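Long-range contact in dITP/XTP pyrophosphatase (Mycobacteroides abscessus, PDB 6WWD), which probably hydrolyses non-canonical purine nucleoside triphosphates such as XTP, dITP and ITP to their monophosphates and diphosphate, clearing them from the nucleotide pool: residues D[139-144]-D[161-166]. Residues are numbered along the deposited sequence; the frame is centred on the assembly and turned at random.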
loop_
_atom_site.group_PDB
_atom_site.type_symbol
_atom_site.label_atom_id
_atom_site.label_comp_id
_atom_site.label_asym_id
_atom_site.label_seq_id
_atom_site.Cartn_x
_atom_site.Cartn_y
_atom_site.Cartn_z
ATOM N N GLY D 139 14.594 -7.766 5.917
ATOM C CA GLY D 139 15.315 -6.720 6.621
ATOM C C GLY D 139 15.350 -5.467 5.769
ATOM O O GLY D 139 15.482 -5.549 4.545
ATOM N N ARG D 140 15.241 -4.309 6.423
ATOM C CA ARG D 140 15.285 -3.001 5.765
ATOM C C ARG D 140 16.331 -2.131 6.436
ATOM O O ARG D 140 16.272 -1.925 7.652
ATOM C CB ARG D 140 13.936 -2.272 5.836
ATOM C CG ARG D 140 12.866 -2.980 5.090
ATOM C CD ARG D 140 11.592 -2.144 4.889
ATOM N NE ARG D 140 10.698 -2.971 4.099
ATOM C CZ ARG D 140 10.252 -2.672 2.889
ATOM N NH1 ARG D 140 10.555 -1.503 2.315
ATOM N NH2 ARG D 140 9.462 -3.545 2.275
ATOM N N TRP D 141 17.266 -1.619 5.649
ATOM C CA TRP D 141 18.289 -0.679 6.112
ATOM C C TRP D 141 17.856 0.714 5.676
ATOM O O TRP D 141 17.910 1.034 4.489
ATOM C CB TRP D 141 19.641 -1.054 5.510
ATOM C CG TRP D 141 20.872 -0.303 6.008
ATOM C CD1 TRP D 141 21.009 0.388 7.165
ATOM C CD2 TRP D 141 22.143 -0.220 5.337
ATOM N NE1 TRP D 141 22.282 0.920 7.254
ATOM C CE2 TRP D 141 22.996 0.550 6.144
ATOM C CE3 TRP D 141 22.626 -0.703 4.114
ATOM C CZ2 TRP D 141 24.318 0.835 5.781
ATOM C CZ3 TRP D 141 23.950 -0.420 3.753
ATOM C CH2 TRP D 141 24.771 0.340 4.583
ATOM N N LYS D 142 17.429 1.544 6.626
ATOM C CA LYS D 142 16.797 2.808 6.264
ATOM C C LYS D 142 17.842 3.847 5.869
ATOM O O LYS D 142 18.927 3.927 6.460
ATOM C CB LYS D 142 15.939 3.338 7.418
ATOM C CG LYS D 142 14.839 2.360 7.867
ATOM C CD LYS D 142 13.891 2.079 6.698
ATOM C CE LYS D 142 12.432 1.982 7.127
ATOM N NZ LYS D 142 11.696 3.220 6.763
ATOM N N GLY D 143 17.497 4.653 4.868
ATOM C CA GLY D 143 18.348 5.743 4.442
ATOM C C GLY D 143 17.636 6.692 3.502
ATOM O O GLY D 143 16.440 6.969 3.666
ATOM N N SER D 144 18.374 7.233 2.541
ATOM C CA SER D 144 17.810 8.142 1.554
ATOM C C SER D 144 18.711 8.129 0.323
ATOM O O SER D 144 19.819 7.581 0.342
ATOM C CB SER D 144 17.646 9.562 2.124
ATOM O OG SER D 144 18.889 10.071 2.554
ATOM N N PHE D 161 23.168 5.652 -2.178
ATOM C CA PHE D 161 22.361 5.324 -1.008
ATOM C C PHE D 161 23.029 5.905 0.228
ATOM O O PHE D 161 24.154 5.522 0.560
ATOM C CB PHE D 161 22.176 3.816 -0.856
ATOM C CG PHE D 161 21.335 3.431 0.332
ATOM C CD1 PHE D 161 19.965 3.624 0.314
ATOM C CD2 PHE D 161 21.922 2.910 1.486
ATOM C CE1 PHE D 161 19.175 3.276 1.422
ATOM C CE2 PHE D 161 21.139 2.555 2.598
ATOM C CZ PHE D 161 19.763 2.742 2.561
ATOM N N VAL D 162 22.339 6.817 0.910
ATOM C CA VAL D 162 22.845 7.440 2.131
ATOM C C VAL D 162 22.168 6.760 3.314
ATOM O O VAL D 162 20.963 6.977 3.535
ATOM C CB VAL D 162 22.593 8.957 2.153
ATOM C CG1 VAL D 162 23.129 9.553 3.448
ATOM C CG2 VAL D 162 23.229 9.650 0.937
ATOM N N PRO D 163 22.864 5.918 4.071
ATOM C CA PRO D 163 22.275 5.330 5.281
ATOM C C PRO D 163 21.876 6.390 6.301
ATOM O O PRO D 163 22.625 7.328 6.576
ATOM C CB PRO D 163 23.412 4.456 5.831
ATOM C CG PRO D 163 24.256 4.179 4.667
ATOM C CD PRO D 163 24.233 5.438 3.848
ATOM N N ARG D 164 20.706 6.207 6.898
ATOM C CA ARG D 164 20.297 7.095 7.973
ATOM C C ARG D 164 21.337 7.059 9.091
ATOM O O ARG D 164 21.934 6.018 9.371
ATOM C CB ARG D 164 18.910 6.695 8.483
ATOM C CG ARG D 164 17.999 7.885 8.736
ATOM C CD ARG D 164 16.538 7.504 8.735
ATOM N NE ARG D 164 16.005 7.378 7.380
ATOM C CZ ARG D 164 14.801 6.873 7.102
ATOM N NH1 ARG D 164 14.026 6.448 8.101
ATOM N NH2 ARG D 164 14.386 6.758 5.831
ATOM N N GLY D 165 21.606 8.228 9.678
ATOM C CA GLY D 165 22.631 8.371 10.695
ATOM C C GLY D 165 23.919 9.017 10.229
ATOM O O GLY D 165 24.843 9.178 11.038
ATOM N N GLY D 166 24.013 9.389 8.956
ATOM C CA GLY D 166 25.182 10.080 8.447
ATOM C C GLY D 166 24.841 10.713 7.115
ATOM O O GLY D 166 23.712 10.618 6.628
HETATM O O HOH W 1 20.338 3.571 8.814
HETATM O O HOH W 2 12.647 4.636 4.055
HETATM O O HOH W 3 16.585 9.563 5.766
HETATM O O HOH W 4 19.884 9.091 4.840
#
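In the mixed beta sheet of this HAM1-family enzyme, the short strand 161-163 pairs antiparallel with segment 139-144, the segment axes meeting at 119°. Ser144 and Val162 form the hydrogen-bonded pair, Val162 N lying 2.7 Å from Ser144 O. Pro163 faces Gly143 in a non-hydrogen-bonded pair, where an imide nitrogen costs no bond; next, Arg164 N donates to Lys142 O at 2.9 Å, and the chain leaves in a type II turn. Arg164, with the most surface buried here, suits this place because its long chain, bent at chi3 (-80°), runs beside that of Lys142. Its guanidinium lies with one face on Lys142 CB, 3.7 Å from Arg164 CZ, while a salt bridge to Glu134 of the second subunit probably eases the nearby like charge of Lys142. Phe161, CG anti to the backbone N (chi1 -179°), thereby sends its ring across Gly143, where a side chain would collide with Phe161 CZ and Val162 O. Phe161 CE2 reaches one face of the Trp141 indole, and Pro163 CG packs 3.5 Å from Trp141 CZ2; this apolar cluster lies near Tyr157 and Arg184, predicted substrate-binding residues. At the guanidinium edge, Arg164 NH2 donates in plane to a lone pair of Gly143 O, 3.0 Å away.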